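Long-range contacts in decapping nuclease RAI1 (Candida albicans, PDB 5BUD), which removes NAD caps from the 5' ends of RNAs with the help of a divalent metal cation, and binds and stabilises the exoribonuclease RAT1: residues A[44-49]-A[176-181]; A[51-56]-A[289-294]; A[34-39]-A[82-87]; A[97-102]-A[216-221]. All blocks are in the same frame, centred on the assembly; numbering follows the deposited sequence.

Interaction 1: A[44-49]-A[176-181]; sequences SYYYLP and TIATIP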
# COMPACT_ATOMS: atom_id res chain seq x y z
N SER A 44 11.06 -12.18 -3.27
CA SER A 44 11.91 -12.70 -2.18
C SER A 44 11.12 -13.54 -1.16
O SER A 44 9.89 -13.52 -1.12
CB SER A 44 12.64 -11.55 -1.49
OG SER A 44 11.75 -10.78 -0.65
N TYR A 45 11.85 -14.25 -0.31
CA TYR A 45 11.29 -15.17 0.67
C TYR A 45 11.79 -14.79 2.05
O TYR A 45 12.93 -14.36 2.20
CB TYR A 45 11.66 -16.62 0.30
CG TYR A 45 11.06 -17.01 -1.02
CD1 TYR A 45 11.69 -16.66 -2.23
CD2 TYR A 45 9.82 -17.63 -1.07
CE1 TYR A 45 11.09 -16.97 -3.45
CE2 TYR A 45 9.22 -17.93 -2.27
CZ TYR A 45 9.86 -17.61 -3.46
OH TYR A 45 9.23 -17.92 -4.61
N TYR A 46 10.93 -14.94 3.05
CA TYR A 46 11.28 -14.59 4.41
C TYR A 46 12.27 -15.62 4.96
O TYR A 46 12.03 -16.81 4.84
CB TYR A 46 10.02 -14.57 5.32
CG TYR A 46 10.33 -14.08 6.69
CD1 TYR A 46 10.59 -12.74 6.91
CD2 TYR A 46 10.47 -14.95 7.77
CE1 TYR A 46 10.92 -12.26 8.17
CE2 TYR A 46 10.81 -14.48 9.04
CZ TYR A 46 11.01 -13.13 9.23
OH TYR A 46 11.37 -12.62 10.47
N TYR A 47 13.36 -15.15 5.55
CA TYR A 47 14.31 -16.03 6.22
C TYR A 47 15.14 -15.27 7.26
O TYR A 47 16.05 -14.50 6.90
CB TYR A 47 15.24 -16.74 5.21
CG TYR A 47 16.10 -17.81 5.85
CD1 TYR A 47 17.45 -17.60 6.09
CD2 TYR A 47 15.54 -19.00 6.27
CE1 TYR A 47 18.24 -18.57 6.69
CE2 TYR A 47 16.31 -19.98 6.89
CZ TYR A 47 17.65 -19.75 7.09
OH TYR A 47 18.42 -20.72 7.72
N LEU A 48 14.81 -15.46 8.54
CA LEU A 48 15.49 -14.76 9.63
C LEU A 48 15.46 -15.61 10.92
O LEU A 48 14.53 -15.50 11.72
CB LEU A 48 14.85 -13.40 9.88
CG LEU A 48 15.60 -12.50 10.84
CD1 LEU A 48 17.05 -12.36 10.41
CD2 LEU A 48 14.91 -11.15 10.94
N PRO A 49 16.44 -16.53 11.07
CA PRO A 49 16.52 -17.40 12.25
C PRO A 49 16.84 -16.63 13.53
O PRO A 49 17.59 -15.66 13.50
CB PRO A 49 17.68 -18.35 11.92
CG PRO A 49 17.93 -18.20 10.44
CD PRO A 49 17.51 -16.80 10.09
N THR A 176 16.02 -6.25 3.73
CA THR A 176 17.23 -6.81 3.14
C THR A 176 17.79 -7.95 4.00
O THR A 176 18.11 -8.98 3.46
CB THR A 176 18.28 -5.70 2.91
OG1 THR A 176 17.71 -4.70 2.06
CG2 THR A 176 19.53 -6.26 2.27
N ILE A 177 17.87 -7.76 5.32
CA ILE A 177 18.47 -8.79 6.19
C ILE A 177 17.51 -9.92 6.59
O ILE A 177 17.96 -10.97 7.02
CB ILE A 177 19.24 -8.18 7.37
CG1 ILE A 177 18.36 -7.37 8.33
CG2 ILE A 177 20.33 -7.27 6.84
CD1 ILE A 177 17.58 -8.18 9.33
N ALA A 178 16.21 -9.75 6.32
CA ALA A 178 15.17 -10.74 6.67
C ALA A 178 14.68 -11.60 5.53
O ALA A 178 13.88 -12.52 5.75
CB ALA A 178 13.99 -10.05 7.35
N THR A 179 15.16 -11.34 4.31
CA THR A 179 14.70 -12.09 3.16
C THR A 179 15.88 -12.63 2.30
O THR A 179 16.99 -12.13 2.38
CB THR A 179 13.84 -11.22 2.23
OG1 THR A 179 14.66 -10.19 1.63
CG2 THR A 179 12.64 -10.59 2.99
N ILE A 180 15.56 -13.63 1.50
CA ILE A 180 16.49 -14.27 0.55
C ILE A 180 15.83 -14.33 -0.84
O ILE A 180 14.59 -14.41 -0.95
CB ILE A 180 16.87 -15.69 1.06
CG1 ILE A 180 15.63 -16.44 1.57
CG2 ILE A 180 17.91 -15.56 2.16
CD1 ILE A 180 15.82 -17.91 1.87
N PRO A 181 16.64 -14.28 -1.92
CA PRO A 181 16.05 -14.13 -3.26
C PRO A 181 15.35 -15.35 -3.81
O PRO A 181 14.67 -15.24 -4.82
CB PRO A 181 17.25 -13.76 -4.15
CG PRO A 181 18.46 -14.18 -3.39
CD PRO A 181 18.09 -14.01 -1.93
O HOH W 1 13.33 -8.17 -0.08

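Interaction 2: A[51-56]-A[289-294]; sequences STIDTG and LILKNV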
# COMPACT_ATOMS: atom_id res chain seq x y z
N SER A 51 18.89 -17.33 15.79
CA SER A 51 20.32 -17.29 16.02
C SER A 51 20.91 -16.04 15.41
O SER A 51 21.77 -15.39 16.02
CB SER A 51 21.00 -18.56 15.47
OG SER A 51 20.82 -18.72 14.07
N THR A 52 20.44 -15.69 14.22
CA THR A 52 20.86 -14.45 13.57
C THR A 52 20.36 -13.24 14.36
O THR A 52 21.10 -12.28 14.57
CB THR A 52 20.32 -14.36 12.13
OG1 THR A 52 20.35 -15.66 11.54
CG2 THR A 52 21.16 -13.42 11.30
N ILE A 53 19.11 -13.29 14.80
CA ILE A 53 18.55 -12.19 15.59
C ILE A 53 19.37 -11.98 16.86
O ILE A 53 19.57 -10.84 17.31
CB ILE A 53 17.06 -12.43 15.91
CG1 ILE A 53 16.23 -12.30 14.63
CG2 ILE A 53 16.54 -11.40 16.93
CD1 ILE A 53 14.89 -12.98 14.67
N ASP A 54 19.86 -13.07 17.43
CA ASP A 54 20.64 -13.01 18.66
C ASP A 54 21.95 -12.27 18.51
O ASP A 54 22.44 -11.72 19.49
CB ASP A 54 20.87 -14.41 19.23
CG ASP A 54 19.65 -14.94 19.96
OD1 ASP A 54 18.64 -14.20 20.03
OD2 ASP A 54 19.68 -16.08 20.47
N THR A 55 22.50 -12.21 17.30
CA THR A 55 23.75 -11.47 17.06
C THR A 55 23.63 -9.95 17.25
O THR A 55 24.64 -9.27 17.39
CB THR A 55 24.32 -11.74 15.66
OG1 THR A 55 23.38 -11.32 14.66
CG2 THR A 55 24.67 -13.21 15.47
N GLY A 56 22.42 -9.41 17.24
CA GLY A 56 22.23 -7.97 17.43
C GLY A 56 22.49 -7.16 16.16
O GLY A 56 23.35 -6.28 16.14
N LEU A 289 19.07 1.48 17.07
CA LEU A 289 18.67 0.84 15.82
C LEU A 289 19.22 -0.58 15.67
O LEU A 289 19.42 -1.06 14.57
CB LEU A 289 19.04 1.72 14.61
CG LEU A 289 18.71 3.22 14.78
CD1 LEU A 289 19.08 4.07 13.59
CD2 LEU A 289 17.23 3.38 15.09
N ILE A 290 19.42 -1.26 16.79
CA ILE A 290 19.78 -2.66 16.76
C ILE A 290 18.47 -3.46 16.83
O ILE A 290 17.62 -3.18 17.68
CB ILE A 290 20.66 -3.03 17.98
CG1 ILE A 290 21.87 -2.10 18.13
CG2 ILE A 290 21.09 -4.47 17.90
CD1 ILE A 290 22.82 -2.13 16.95
N LEU A 291 18.33 -4.49 15.98
CA LEU A 291 17.16 -5.37 16.01
C LEU A 291 17.23 -6.23 17.26
O LEU A 291 18.23 -6.91 17.48
CB LEU A 291 17.13 -6.26 14.78
CG LEU A 291 16.01 -7.29 14.61
CD1 LEU A 291 14.63 -6.64 14.49
CD2 LEU A 291 16.26 -8.18 13.42
N LYS A 292 16.17 -6.19 18.06
CA LYS A 292 16.12 -6.88 19.36
C LYS A 292 15.26 -8.12 19.30
O LYS A 292 15.62 -9.15 19.84
CB LYS A 292 15.54 -5.93 20.39
CG LYS A 292 16.30 -4.62 20.55
CD LYS A 292 17.76 -4.85 20.93
CE LYS A 292 17.90 -5.55 22.28
NZ LYS A 292 19.30 -6.04 22.44
N ASN A 293 14.11 -8.03 18.65
CA ASN A 293 13.26 -9.20 18.46
C ASN A 293 12.29 -9.03 17.28
O ASN A 293 12.03 -7.91 16.81
CB ASN A 293 12.49 -9.53 19.75
CG ASN A 293 11.51 -8.45 20.13
OD1 ASN A 293 11.89 -7.36 20.50
ND2 ASN A 293 10.22 -8.75 20.04
N VAL A 294 11.76 -10.15 16.81
CA VAL A 294 10.85 -10.19 15.69
C VAL A 294 9.58 -10.88 16.10
O VAL A 294 9.63 -11.89 16.79
CB VAL A 294 11.50 -10.93 14.51
CG1 VAL A 294 10.51 -11.15 13.39
CG2 VAL A 294 12.74 -10.15 14.06
O HOH W 2 19.38 -8.75 15.81
O HOH W 3 18.57 -9.87 20.48

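Interaction 3: A[34-39]-A[82-87]; sequences YVYDDP and LKAIIK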
# COMPACT_ATOMS: atom_id res chain seq x y z
N TYR A 34 10.25 -1.34 -15.22
CA TYR A 34 9.26 -2.39 -14.96
C TYR A 34 9.47 -3.63 -15.82
O TYR A 34 9.98 -3.55 -16.94
CB TYR A 34 7.84 -1.82 -15.15
CG TYR A 34 7.54 -0.81 -14.09
CD1 TYR A 34 6.94 -1.19 -12.89
CD2 TYR A 34 7.91 0.52 -14.24
CE1 TYR A 34 6.70 -0.27 -11.90
CE2 TYR A 34 7.67 1.45 -13.25
CZ TYR A 34 7.06 1.05 -12.08
OH TYR A 34 6.81 1.95 -11.07
N VAL A 35 9.07 -4.76 -15.26
CA VAL A 35 9.32 -6.08 -15.81
C VAL A 35 7.99 -6.82 -15.83
O VAL A 35 7.32 -6.87 -14.81
CB VAL A 35 10.27 -6.86 -14.89
CG1 VAL A 35 10.37 -8.31 -15.32
CG2 VAL A 35 11.63 -6.17 -14.83
N TYR A 36 7.62 -7.42 -16.96
CA TYR A 36 6.27 -7.99 -17.09
C TYR A 36 6.26 -9.50 -17.33
O TYR A 36 5.25 -10.16 -17.08
CB TYR A 36 5.47 -7.25 -18.18
CG TYR A 36 5.48 -5.75 -18.01
CD1 TYR A 36 6.42 -4.94 -18.67
CD2 TYR A 36 4.53 -5.11 -17.21
CE1 TYR A 36 6.42 -3.56 -18.51
CE2 TYR A 36 4.54 -3.75 -17.03
CZ TYR A 36 5.47 -2.97 -17.67
OH TYR A 36 5.43 -1.60 -17.46
N ASP A 37 7.39 -10.05 -17.75
CA ASP A 37 7.54 -11.50 -17.97
C ASP A 37 8.28 -12.11 -16.78
O ASP A 37 9.17 -11.50 -16.20
CB ASP A 37 8.33 -11.74 -19.26
CG ASP A 37 7.64 -11.18 -20.49
OD1 ASP A 37 6.65 -11.78 -20.95
OD2 ASP A 37 8.09 -10.12 -20.98
N ASP A 38 7.90 -13.33 -16.42
CA ASP A 38 8.49 -14.01 -15.26
C ASP A 38 8.76 -13.07 -14.07
O ASP A 38 9.86 -13.02 -13.53
CB ASP A 38 9.79 -14.74 -15.66
CG ASP A 38 9.65 -15.53 -16.95
OD1 ASP A 38 8.75 -16.38 -17.02
OD2 ASP A 38 10.45 -15.29 -17.88
N PRO A 39 7.75 -12.30 -13.65
CA PRO A 39 7.93 -11.39 -12.52
C PRO A 39 8.21 -12.12 -11.19
O PRO A 39 8.87 -11.58 -10.31
CB PRO A 39 6.59 -10.64 -12.48
CG PRO A 39 5.61 -11.63 -13.01
CD PRO A 39 6.35 -12.34 -14.11
N LEU A 82 -1.12 -0.09 -16.34
CA LEU A 82 -1.95 -0.34 -17.54
C LEU A 82 -1.27 -1.27 -18.53
O LEU A 82 -1.94 -2.06 -19.19
CB LEU A 82 -2.36 0.96 -18.24
CG LEU A 82 -3.27 1.87 -17.41
CD1 LEU A 82 -3.53 3.15 -18.17
CD2 LEU A 82 -4.59 1.20 -16.95
N LYS A 83 0.05 -1.17 -18.62
CA LYS A 83 0.82 -1.99 -19.57
C LYS A 83 0.77 -3.44 -19.13
O LYS A 83 0.61 -4.37 -19.97
CB LYS A 83 2.25 -1.49 -19.69
CG LYS A 83 3.15 -2.34 -20.56
CD LYS A 83 3.93 -1.52 -21.58
CE LYS A 83 4.83 -2.40 -22.44
NZ LYS A 83 6.21 -2.34 -21.93
N ALA A 84 0.88 -3.63 -17.81
CA ALA A 84 0.72 -4.95 -17.21
C ALA A 84 -0.68 -5.46 -17.45
O ALA A 84 -0.85 -6.62 -17.83
CB ALA A 84 1.01 -4.88 -15.71
N ILE A 85 -1.69 -4.61 -17.26
CA ILE A 85 -3.10 -4.98 -17.54
C ILE A 85 -3.34 -5.39 -19.02
O ILE A 85 -4.02 -6.37 -19.29
CB ILE A 85 -4.06 -3.85 -17.10
CG1 ILE A 85 -4.18 -3.83 -15.55
CG2 ILE A 85 -5.44 -4.03 -17.71
CD1 ILE A 85 -4.95 -2.66 -14.97
N ILE A 86 -2.77 -4.64 -19.98
CA ILE A 86 -2.90 -4.99 -21.42
C ILE A 86 -2.32 -6.39 -21.68
O ILE A 86 -2.95 -7.22 -22.31
CB ILE A 86 -2.20 -3.95 -22.34
CG1 ILE A 86 -2.91 -2.59 -22.25
CG2 ILE A 86 -2.19 -4.44 -23.79
CD1 ILE A 86 -2.04 -1.41 -22.66
N LYS A 87 -1.13 -6.66 -21.15
CA LYS A 87 -0.54 -8.00 -21.26
C LYS A 87 -1.45 -9.11 -20.75
O LYS A 87 -1.66 -10.13 -21.44
CB LYS A 87 0.79 -8.05 -20.53
CG LYS A 87 1.56 -9.33 -20.76
CD LYS A 87 3.01 -9.19 -20.29
CE LYS A 87 3.77 -10.49 -20.45
NZ LYS A 87 3.10 -11.58 -19.70

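Interaction 4: A[97-102]-A[216-221]; sequences SSDIIT and NVKLVL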
# COMPACT_ATOMS: atom_id res chain seq x y z
N SER A 97 -12.81 -7.88 -15.04
CA SER A 97 -14.10 -7.39 -14.64
C SER A 97 -13.96 -6.72 -13.28
O SER A 97 -13.50 -7.34 -12.31
CB SER A 97 -15.14 -8.50 -14.61
OG SER A 97 -14.97 -9.30 -13.48
N SER A 98 -14.36 -5.46 -13.21
CA SER A 98 -14.26 -4.70 -11.97
C SER A 98 -14.99 -3.39 -12.15
O SER A 98 -15.21 -2.94 -13.31
CB SER A 98 -12.78 -4.42 -11.62
OG SER A 98 -12.61 -3.69 -10.42
N ASP A 99 -15.33 -2.77 -11.03
CA ASP A 99 -15.89 -1.42 -11.04
C ASP A 99 -14.84 -0.35 -10.89
O ASP A 99 -14.93 0.74 -11.50
CB ASP A 99 -16.91 -1.31 -9.93
CG ASP A 99 -18.05 -2.30 -10.12
OD1 ASP A 99 -18.33 -3.07 -9.22
OD2 ASP A 99 -18.62 -2.31 -11.24
N ILE A 100 -13.83 -0.66 -10.08
CA ILE A 100 -12.76 0.28 -9.73
C ILE A 100 -11.39 -0.36 -10.01
O ILE A 100 -11.19 -1.52 -9.72
CB ILE A 100 -12.90 0.68 -8.25
CG1 ILE A 100 -14.19 1.46 -8.05
CG2 ILE A 100 -11.71 1.52 -7.80
CD1 ILE A 100 -14.43 1.88 -6.61
N ILE A 101 -10.47 0.39 -10.59
CA ILE A 101 -9.11 -0.07 -10.72
C ILE A 101 -8.21 0.98 -10.09
O ILE A 101 -8.25 2.14 -10.50
CB ILE A 101 -8.73 -0.32 -12.17
CG1 ILE A 101 -9.54 -1.51 -12.71
CG2 ILE A 101 -7.23 -0.57 -12.34
CD1 ILE A 101 -9.38 -1.67 -14.23
N THR A 102 -7.41 0.57 -9.11
CA THR A 102 -6.62 1.54 -8.37
C THR A 102 -5.43 0.92 -7.66
O THR A 102 -5.14 -0.26 -7.81
CB THR A 102 -7.51 2.37 -7.39
OG1 THR A 102 -6.81 3.53 -6.90
CG2 THR A 102 -8.02 1.54 -6.28
N ASN A 216 -21.58 -5.09 -3.06
CA ASN A 216 -21.71 -5.53 -4.44
C ASN A 216 -20.73 -4.82 -5.37
O ASN A 216 -20.93 -4.81 -6.57
CB ASN A 216 -23.16 -5.34 -4.92
CG ASN A 216 -23.63 -3.90 -4.77
OD1 ASN A 216 -22.92 -2.96 -5.12
ND2 ASN A 216 -24.84 -3.73 -4.23
N VAL A 217 -19.66 -4.23 -4.83
CA VAL A 217 -18.68 -3.52 -5.67
C VAL A 217 -17.43 -4.37 -5.89
O VAL A 217 -16.97 -5.04 -4.98
CB VAL A 217 -18.29 -2.17 -5.05
CG1 VAL A 217 -17.29 -1.44 -5.96
CG2 VAL A 217 -19.52 -1.31 -4.87
N LYS A 218 -16.89 -4.35 -7.11
CA LYS A 218 -15.66 -5.06 -7.42
C LYS A 218 -14.49 -4.09 -7.56
O LYS A 218 -14.62 -3.04 -8.22
CB LYS A 218 -15.82 -5.86 -8.72
CG LYS A 218 -16.74 -7.07 -8.60
CD LYS A 218 -16.51 -7.86 -7.31
CE LYS A 218 -17.44 -9.06 -7.15
NZ LYS A 218 -18.72 -8.65 -6.48
N LEU A 219 -13.37 -4.43 -6.94
CA LEU A 219 -12.16 -3.61 -7.01
C LEU A 219 -10.95 -4.41 -7.41
O LEU A 219 -10.78 -5.51 -6.93
CB LEU A 219 -11.85 -2.96 -5.68
CG LEU A 219 -12.95 -2.05 -5.13
CD1 LEU A 219 -13.72 -2.83 -4.08
CD2 LEU A 219 -12.33 -0.79 -4.54
N VAL A 220 -10.12 -3.82 -8.27
CA VAL A 220 -8.81 -4.34 -8.58
C VAL A 220 -7.79 -3.41 -7.95
O VAL A 220 -7.86 -2.20 -8.17
CB VAL A 220 -8.64 -4.43 -10.11
CG1 VAL A 220 -7.18 -4.72 -10.50
CG2 VAL A 220 -9.58 -5.51 -10.63
N LEU A 221 -6.87 -3.95 -7.15
CA LEU A 221 -5.87 -3.14 -6.43
C LEU A 221 -4.49 -3.63 -6.79
O LEU A 221 -4.25 -4.85 -6.77
CB LEU A 221 -5.99 -3.30 -4.91
CG LEU A 221 -7.36 -3.00 -4.29
CD1 LEU A 221 -7.31 -3.26 -2.80
CD2 LEU A 221 -7.81 -1.58 -4.58

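Interaction 1: A[44-49]-A[176-181]
Residues 44-49 and 176-181 form a two-stranded antiparallel sheet, strand 45-46 against strand 179-180, placed where helix 158-178 of the PD-(D/E)XK nuclease fold runs out beside the metal site. Backbone hydrogen bonds carry the pairing. Y45 and I180 make the hydrogen-bonded pair: Y45 N gives to I180 O at 2.8 Å, nearly along the C=O axis, and I180 N returns to Y45 O in the carbonyl plane. Y46 and T179 follow as a non-hydrogen-bonded pair. Y47 N then donates to A178 O at 2.7 Å, an almost straight bond (171° at the hydrogen) that approaches from above the carbonyl plane and continues the pairing one residue beyond strand 45-46. R195 NH1 takes up both Y47 O and T179 O, and S44 and Y46 also bond by backbone to C228 of strand 217-228.

Apolar contacts line two sides. I180 has CG1 in the crowded position between backbone N and carbonyl carbon (chi1 44°), which carries CD1 across to Y47 CB, 3.6 Å away, the two side chains crossing obliquely; the Y47 ring meets that of W184. On another side A178 CB touches both L48 CD2 and Y46 CE1, at 3.9 Å from each.

The polar side chains lie near the metal site. E175, the residue just before 176-181, binds the divalent metal, and its carbonyl oxygen is hydrogen-bonded to T179 OG1; L246, another metal-binding residue, packs on T179. A water joins the hydroxyls across the strands, donating a hydrogen bond to T179 OG1 at 3.0 Å and lying 3.1 Å from S44 OG.

Interaction 2: A[51-56]-A[289-294]
I53, on the short helix 50-54, supplies most of the tight packing that joins this helix to strand 291-298 of the PD-(D/E)XK nuclease fold. Its CG1 branch lies anti to the carbonyl carbon (chi1 -70°) and continues extended, so that CD1 reaches V294 CG2 at 3.6 Å; the two side chains cross at about a right angle. The other branch, CG2, rests 3.8 Å from K292 O, and L291 CD2 is a looser neighbour of I53 CG1 at 4.3 Å. Farther along, I290 CG2 presses on G56 O at 3.4 Å, where the chain leaves the helix with positive phi.

No direct hydrogen bond joins the segments, and the backbones meet through water instead. One water donates to both I53 O (2.6 Å) and L291 O (2.7 Å), bridging the backbones of I53 and L291. A second donates to K292 O at 3.1 Å and only weakly to I53 O. K292 points away from the helix on this exposed side.

K292 and N293 both pair with F284 of strand 279-285, a classic beta bulge in the antiparallel pair, and L291 is backbone-bonded to I57. Around the contact, V294 packs on I281 of that strand, L291 on F174 of helix 158-178, and I53 also touches L48.

Interaction 3: A[34-39]-A[82-87]
The Y36 ring lies against helix 78-92 with K83 CG over one of its faces, a CH-pi contact in which CG stands 4.1 Å from the ring centroid and is displaced toward the rim. Here the chain just past strand 34-35 packs on helix 78-92 at the surface of the PD-(D/E)XK nuclease fold: Y36 follows directly after the strand, while on the helix K83 and A84 are neighbours and K87 follows one turn later. The Y36 side chain leaves its backbone toward the helix, with CG anti to the carbonyl carbon (chi1 -51°), and so lays the ring across the helix surface.

The two lysines treat the tyrosine differently. K83 crosses it at about a right angle; its chain starts with CG anti to the backbone N and bends at chi2 and chi4, which brings NZ back to 3.6 Å from Y36 CE1. K87 is extended until a bend at chi4, and its methylene CD packs on Y36 CB at 3.8 Å. Between the lysines along the helix, A84 offers its methyl group to the ring, CB lying 3.8 Å from Y36 CD2. A84 also touches F24 of strand 21-28, while Y36 reaches S80 one turn earlier. L82, I85 and I86 instead pack on F383 of helix 381-389.

No hydrogen bond crosses the contact. D37 and K87 cross at about a right angle and form a long salt bridge, with D37 OD1 3.8 Å from K87 NZ but only 3.2 Å from K87 CE.

Interaction 4: A[97-102]-A[216-221]
Strands 100-102 and 217-221 run parallel, their axes 4.8 Å apart at closest approach and inclined by 20°, with I100, I101 and T102 paired to L219, V220 and L221. K218 O accepts from both D99 N and I100 N, the latter in the carbonyl plane and the former from above it. V220 N then donates to I100 O at 2.9 Å, and T102 N to V220 O at 3.0 Å.

D99 extends the pairing past the strand end with its side chain: OD1 takes the K218 N-H through its anti lone pair at 2.9 Å, in a nearly straight bond (172°). S98 has OG anti to the backbone N (chi1 -180°), which lets it donate forward to I100 O at 2.7 Å, while its CB packs on V220 CG2.

The pair belongs to the central sheet region of the PD-(D/E)XK nuclease fold, strand 100-103 lying between strands 217-228 and 131-136; farther along, strand 217-228 carries the manganese ligands E224 and D226. Side chains alternate between the faces, and paired ones lie side by side. I100 and L219 share one face with T102 and L221; L219 packs on Y329 of helix 322-339, and T102 and L221 on M107 of helix 104-112. T102 OG1 is bonded to I134 O, leaving CG2 to meet L221 CD2 at 3.6 Å. On the other face I101 CG1 rests 4.0 Å from V220 CB.

From the N terminus, residues 34-39 close the shortest loop in interaction 3, meeting helix 78-92 after 42 intervening residues. Within that loop the chain has already passed through 44-49 and 51-56, whose partners come much later, so interactions 1 and 2 both cross interaction 3 and also cross each other. Interaction 4 opens after interaction 3 has closed; it crosses interaction 1 and nests inside the long loop of interaction 2. Interactions 1 and 2 touch through Y46 and L48 against I53, L291 and V294, joining 44-49 to helix 50-54 and strand 291-298. Interaction 4 lies on the opposite side of the chain's centre from both and touches interaction 3 where I101 packs on I85.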